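Local coordinates for protein inulin fructotransferase (Bacillus sp. snu-7, PDB 2INV) that probably breaks down inulin by intramolecular fructosyl transfer to release a cyclic di-fructose, working as a lyase built on a right-handed parallel beta-helix, at residues A[32-35]-A[36-40]; A[73-77]-A[78-82]. All coordinates share one frame; numbering follows the deposited sequence.

Interaction 1: A[32-35]-A[36-40]; sequences SDIG and AVIND
The Asp33 carboxylate reaches forward to Ala36, with OD1 facing backbone amides and OD2 lying 3.7 Å from the Ala36 CB methyl. CG stands anti to the backbone N (chi1 -163°), a setting that carries OD1 to the N-H of Ala36 at 3.4 Å in a weak bond; Gly35 N makes a second, also weak. The same carboxylate has its stronger partners outside the helix, His70 N at OD1 and Thr71 OG1 at OD2. The carbonyl of Asp33 faces the next turn: its O accepts Val37 N at 3.2 Å in the carbonyl plane, while Val37 CG2 rests against that oxygen. On another face of the helix Ile34 and Ile38 cross obliquely, Ile34 CG1 meeting Ile38 CD1 at 3.9 Å. With CG1 beside its own backbone N (chi1 -59°), Ile38 sets that methylene against Ile34 O, 3.1 Å away, and the same oxygen accepts Ile38 N in a nearly straight bond (167°). One residue on, Gly35 O accepts Asn39 N at 3.0 Å, with the Asn39 side chain folded back beside that carbonyl; its ND2, however, bonds to Gln72 O. The isoleucine side faces strands 58-62 and 65-69 and Val73 of strand 73-75, placing the helix against the first strands of the beta-helix. The Gly35, Ala36 and His70 amides and the Thr71 hydroxyl are likely to lose their carboxylate partner if an alanine stands at Asp33. The chemistry thus divides the helix: apolar branches pack on the strands, while Asp33 and Asn39 tie it to the 70-74 region, and the acid's charge would probably also offset the partial positive charge of the Gly35 and Ala36 amides.

Interaction 2: A[73-77]-A[78-82]; sequences VVVDV and SYLTI
A tight corner of the right-handed parallel beta-helix is formed here, where the chain leaves strand 73-75, passes through a short turn and enters strand 80-84. Leu80 lies on the inside of the bend and meets two valines from the preceding strand and turn. Its CD1 touches Val75 CG1 at 3.7 Å, the two side chains slanting past each other, while its CG sits 3.6 Å from Val77 CG1, that pair crossing at about a right angle. Val77 holds CG1 between its backbone N and carbonyl carbon (chi1 54°), the sterically crowded position, and this aims the methyl at Leu80. Its other methyl, CG2, packs against the Ser78 backbone, 3.4 Å from Ser78 O. Within the corner itself the contact is apolar packing, and Val77 O, buried beside Leu80 CB at 3.6 Å, has no polar partner in the model. The change of direction falls at Tyr79, whose backbone takes up left-handed helical angles (phi 64°). Its side chain leaves the backbone away from the valine segment, and Ser78 CB lies 3.6 Å above one face of its ring, toward the rim. Ser78 OG bonds to Ser136 N of the next coil, and Asp76 OD2 forms a salt bridge with Lys46 of helix 30-48. Tyr79 also packs on Phe90 of the second subunit, and Thr81 OG1 bonds to Phe85 O of that same chain. Strand 73-75 runs parallel to 123-127, and helix 30-48 packs on it through Val73, while strand 80-84 lies between the parallel strands 58-62 and 135-146.

Interactions 1 and 2, centred about 13 Å apart, meet where helix 30-48 packs against strand 73-75. Asn39 OD1 probably accepts a hydrogen bond from Val74 N at 3.2 Å, and beside it Val73 packs against the helix: its CG1 lies 3.8 Å from Ile38 CG2. Val73 CG2 approaches Gly35 O at 3.7 Å. The helix of interaction 1 packs at the N-terminal end of the beta-helix, whereas interaction 2 shapes the corner that carries the chain round to the subunit interface. There the Tyr79 side chain stands about 13 Å from a bound fructose. Neither contact holds a residue of the glycan pockets, consistent with a structural role for both.

Interaction 1: A[32-35]-A[36-40]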
ATOM      1  N   SER A  32       5.317  11.066 -34.073  1.00 13.64           N
ATOM      2  CA  SER A  32       6.500  11.865 -34.392  1.00 14.25           C
ATOM      3  C   SER A  32       6.886  12.837 -33.269  1.00 13.94           C
ATOM      4  O   SER A  32       8.069  13.053 -33.020  1.00 13.05           O
ATOM      5  CB  SER A  32       6.305  12.626 -35.710  1.00 15.80           C
ATOM      6  OG  SER A  32       5.373  13.678 -35.578  1.00 16.29           O
ATOM      7  N   ASP A  33       5.897  13.436 -32.608  1.00 13.00           N
ATOM      8  CA  ASP A  33       6.167  14.339 -31.491  1.00 13.02           C
ATOM      9  C   ASP A  33       4.944  14.465 -30.594  1.00 12.84           C
ATOM     10  O   ASP A  33       4.174  15.414 -30.705  1.00 12.84           O
ATOM     11  CB  ASP A  33       6.576  15.726 -31.982  1.00 12.99           C
ATOM     12  CG  ASP A  33       7.261  16.547 -30.892  1.00 13.28           C
ATOM     13  OD1 ASP A  33       7.306  16.076 -29.731  1.00 11.45           O
ATOM     14  OD2 ASP A  33       7.756  17.661 -31.184  1.00 13.37           O
ATOM     15  N   ILE A  34       4.772  13.497 -29.703  1.00 13.06           N
ATOM     16  CA  ILE A  34       3.644  13.512 -28.786  1.00 12.42           C
ATOM     17  C   ILE A  34       3.746  14.735 -27.886  1.00 12.85           C
ATOM     18  O   ILE A  34       2.766  15.181 -27.310  1.00 13.50           O
ATOM     19  CB  ILE A  34       3.594  12.226 -27.920  1.00 11.67           C
ATOM     20  CG1 ILE A  34       2.278  12.182 -27.133  1.00 10.94           C
ATOM     21  CG2 ILE A  34       4.787  12.182 -26.982  1.00 10.46           C
ATOM     22  CD1 ILE A  34       1.959  10.826 -26.548  1.00 12.00           C
ATOM     23  N   GLY A  35       4.952  15.279 -27.782  1.00 13.62           N
ATOM     24  CA  GLY A  35       5.165  16.461 -26.968  1.00 12.47           C
ATOM     25  C   GLY A  35       4.401  17.621 -27.578  1.00 13.56           C
ATOM     26  O   GLY A  35       3.679  18.337 -26.885  1.00 14.31           O
ATOM     27  N   ALA A  36       4.549  17.788 -28.889  1.00 13.07           N
ATOM     28  CA  ALA A  36       3.866  18.851 -29.611  1.00 12.81           C
ATOM     29  C   ALA A  36       2.358  18.691 -29.492  1.00 12.32           C
ATOM     30  O   ALA A  36       1.632  19.674 -29.305  1.00 13.10           O
ATOM     31  CB  ALA A  36       4.283  18.837 -31.080  1.00 11.25           C
ATOM     32  N   VAL A  37       1.900  17.446 -29.604  1.00 11.60           N
ATOM     33  CA  VAL A  37       0.485  17.111 -29.519  1.00 12.50           C
ATOM     34  C   VAL A  37      -0.120  17.487 -28.180  1.00 12.58           C
ATOM     35  O   VAL A  37      -1.162  18.141 -28.124  1.00 11.73           O
ATOM     36  CB  VAL A  37       0.268  15.600 -29.748  1.00 12.25           C
ATOM     37  CG1 VAL A  37      -1.204  15.261 -29.674  1.00 12.55           C
ATOM     38  CG2 VAL A  37       0.846  15.200 -31.098  1.00 13.20           C
ATOM     39  N   ILE A  38       0.527  17.072 -27.097  1.00 13.29           N
ATOM     40  CA  ILE A  38       0.014  17.372 -25.771  1.00 12.79           C
ATOM     41  C   ILE A  38       0.031  18.874 -25.506  1.00 13.26           C
ATOM     42  O   ILE A  38      -0.908  19.411 -24.920  1.00 12.90           O
ATOM     43  CB  ILE A  38       0.805  16.629 -24.680  1.00 13.75           C
ATOM     44  CG1 ILE A  38       0.720  15.124 -24.941  1.00 13.82           C
ATOM     45  CG2 ILE A  38       0.239  16.953 -23.308  1.00 13.52           C
ATOM     46  CD1 ILE A  38       1.520  14.276 -23.976  1.00 14.76           C
ATOM     47  N   ASN A  39       1.080  19.568 -25.940  1.00 12.57           N
ATOM     48  CA  ASN A  39       1.105  21.007 -25.720  1.00 13.81           C
ATOM     49  C   ASN A  39      -0.076  21.666 -26.437  1.00 14.80           C
ATOM     50  O   ASN A  39      -0.669  22.609 -25.910  1.00 14.89           O
ATOM     51  CB  ASN A  39       2.427  21.622 -26.187  1.00 14.14           C
ATOM     52  CG  ASN A  39       3.543  21.456 -25.163  1.00 14.52           C
ATOM     53  OD1 ASN A  39       3.310  21.532 -23.955  1.00 15.26           O
ATOM     54  ND2 ASN A  39       4.767  21.239 -25.643  1.00 15.30           N
ATOM     55  N   ASP A  40      -0.444  21.164 -27.617  1.00 15.29           N
ATOM     56  CA  ASP A  40      -1.577  21.751 -28.327  1.00 15.05           C
ATOM     57  C   ASP A  40      -2.871  21.401 -27.604  1.00 15.12           C
ATOM     58  O   ASP A  40      -3.814  22.193 -27.616  1.00 14.59           O
ATOM     59  CB  ASP A  40      -1.658  21.274 -29.781  1.00 16.63           C
ATOM     60  CG  ASP A  40      -2.639  22.097 -30.610  1.00 16.85           C
ATOM     61  OD1 ASP A  40      -2.408  23.311 -30.786  1.00 17.35           O
ATOM     62  OD2 ASP A  40      -3.644  21.531 -31.086  1.00 17.66           O
TER

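Interaction 2: A[73-77]-A[78-82]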
ATOM      1  N   VAL A  73       6.870  19.108 -22.741  1.00 14.25           N
ATOM      2  CA  VAL A  73       5.499  19.474 -22.393  1.00 14.29           C
ATOM      3  C   VAL A  73       5.448  20.282 -21.112  1.00 13.96           C
ATOM      4  O   VAL A  73       5.936  19.845 -20.067  1.00 13.99           O
ATOM      5  CB  VAL A  73       4.609  18.241 -22.176  1.00 14.75           C
ATOM      6  CG1 VAL A  73       3.208  18.671 -21.758  1.00 15.03           C
ATOM      7  CG2 VAL A  73       4.544  17.418 -23.448  1.00 15.14           C
ATOM      8  N   VAL A  74       4.850  21.462 -21.197  1.00 13.11           N
ATOM      9  CA  VAL A  74       4.723  22.319 -20.035  1.00 13.80           C
ATOM     10  C   VAL A  74       3.293  22.202 -19.536  1.00 13.96           C
ATOM     11  O   VAL A  74       2.342  22.568 -20.224  1.00 14.21           O
ATOM     12  CB  VAL A  74       5.064  23.772 -20.400  1.00 13.34           C
ATOM     13  CG1 VAL A  74       4.751  24.695 -19.245  1.00 14.58           C
ATOM     14  CG2 VAL A  74       6.546  23.865 -20.755  1.00 14.45           C
ATOM     15  N   VAL A  75       3.156  21.648 -18.339  1.00 13.61           N
ATOM     16  CA  VAL A  75       1.858  21.450 -17.725  1.00 13.67           C
ATOM     17  C   VAL A  75       1.586  22.551 -16.728  1.00 14.00           C
ATOM     18  O   VAL A  75       2.232  22.651 -15.688  1.00 14.27           O
ATOM     19  CB  VAL A  75       1.782  20.077 -17.023  1.00 13.99           C
ATOM     20  CG1 VAL A  75       0.421  19.898 -16.373  1.00 13.27           C
ATOM     21  CG2 VAL A  75       2.046  18.975 -18.036  1.00 13.94           C
ATOM     22  N   ASP A  76       0.609  23.383 -17.060  1.00 14.19           N
ATOM     23  CA  ASP A  76       0.248  24.495 -16.202  1.00 14.68           C
ATOM     24  C   ASP A  76      -1.238  24.563 -15.882  1.00 15.02           C
ATOM     25  O   ASP A  76      -1.765  25.633 -15.617  1.00 14.11           O
ATOM     26  CB  ASP A  76       0.724  25.806 -16.834  1.00 15.85           C
ATOM     27  CG  ASP A  76       0.054  26.083 -18.159  1.00 18.18           C
ATOM     28  OD1 ASP A  76      -0.380  25.122 -18.835  1.00 16.62           O
ATOM     29  OD2 ASP A  76      -0.027  27.265 -18.547  1.00 19.87           O
ATOM     30  N   VAL A  77      -1.919  23.429 -15.934  1.00 14.88           N
ATOM     31  CA  VAL A  77      -3.306  23.429 -15.564  1.00 15.47           C
ATOM     32  C   VAL A  77      -3.503  22.440 -14.439  1.00 14.99           C
ATOM     33  O   VAL A  77      -2.945  21.338 -14.443  1.00 13.78           O
ATOM     34  CB  VAL A  77      -4.249  23.138 -16.755  1.00 16.94           C
ATOM     35  CG1 VAL A  77      -3.898  21.887 -17.446  1.00 16.78           C
ATOM     36  CG2 VAL A  77      -5.670  23.024 -16.229  1.00 18.59           C
ATOM     37  N   SER A  78      -4.281  22.873 -13.458  1.00 14.77           N
ATOM     38  CA  SER A  78      -4.574  22.059 -12.314  1.00 14.59           C
ATOM     39  C   SER A  78      -5.543  20.962 -12.670  1.00 14.57           C
ATOM     40  O   SER A  78      -6.396  21.119 -13.549  1.00 12.30           O
ATOM     41  CB  SER A  78      -5.160  22.914 -11.195  1.00 15.54           C
ATOM     42  OG  SER A  78      -4.129  23.562 -10.461  1.00 15.85           O
ATOM     43  N   TYR A  79      -5.394  19.848 -11.965  1.00 13.80           N
ATOM     44  CA  TYR A  79      -6.257  18.691 -12.148  1.00 14.01           C
ATOM     45  C   TYR A  79      -6.121  18.071 -13.550  1.00 14.75           C
ATOM     46  O   TYR A  79      -7.093  17.567 -14.114  1.00 15.85           O
ATOM     47  CB  TYR A  79      -7.721  19.087 -11.875  1.00 14.23           C
ATOM     48  CG  TYR A  79      -7.926  20.162 -10.804  1.00 13.87           C
ATOM     49  CD1 TYR A  79      -7.601  19.937  -9.459  1.00 14.22           C
ATOM     50  CD2 TYR A  79      -8.490  21.400 -11.137  1.00 13.45           C
ATOM     51  CE1 TYR A  79      -7.847  20.925  -8.479  1.00 14.45           C
ATOM     52  CE2 TYR A  79      -8.735  22.378 -10.167  1.00 14.60           C
ATOM     53  CZ  TYR A  79      -8.411  22.135  -8.845  1.00 14.04           C
ATOM     54  OH  TYR A  79      -8.664  23.112  -7.902  1.00 14.58           O
ATOM     55  N   LEU A  80      -4.916  18.110 -14.117  1.00 14.69           N
ATOM     56  CA  LEU A  80      -4.671  17.524 -15.440  1.00 14.72           C
ATOM     57  C   LEU A  80      -4.273  16.073 -15.208  1.00 14.22           C
ATOM     58  O   LEU A  80      -3.420  15.780 -14.366  1.00 15.04           O
ATOM     59  CB  LEU A  80      -3.526  18.243 -16.169  1.00 15.14           C
ATOM     60  CG  LEU A  80      -3.561  18.316 -17.699  1.00 16.79           C
ATOM     61  CD1 LEU A  80      -2.155  18.063 -18.232  1.00 14.61           C
ATOM     62  CD2 LEU A  80      -4.532  17.304 -18.270  1.00 16.16           C
ATOM     63  N   THR A  81      -4.919  15.171 -15.937  1.00 13.79           N
ATOM     64  CA  THR A  81      -4.634  13.754 -15.829  1.00 12.07           C
ATOM     65  C   THR A  81      -4.102  13.225 -17.149  1.00 11.94           C
ATOM     66  O   THR A  81      -4.773  13.329 -18.176  1.00 11.54           O
ATOM     67  CB  THR A  81      -5.901  12.928 -15.490  1.00 12.77           C
ATOM     68  OG1 THR A  81      -6.282  13.142 -14.123  1.00 10.96           O
ATOM     69  CG2 THR A  81      -5.632  11.431 -15.722  1.00 11.86           C
ATOM     70  N   ILE A  82      -2.900  12.667 -17.121  1.00 10.09           N
ATOM     71  CA  ILE A  82      -2.325  12.089 -18.318  1.00 10.65           C
ATOM     72  C   ILE A  82      -2.190  10.622 -17.953  1.00 10.04           C
ATOM     73  O   ILE A  82      -1.408  10.254 -17.077  1.00 10.67           O
ATOM     74  CB  ILE A  82      -0.958  12.705 -18.645  1.00 11.04           C
ATOM     75  CG1 ILE A  82      -1.135  14.184 -18.996  1.00 11.61           C
ATOM     76  CG2 ILE A  82      -0.313  11.966 -19.819  1.00 12.39           C
ATOM     77  CD1 ILE A  82       0.144  14.947 -19.191  1.00 12.31           C
TER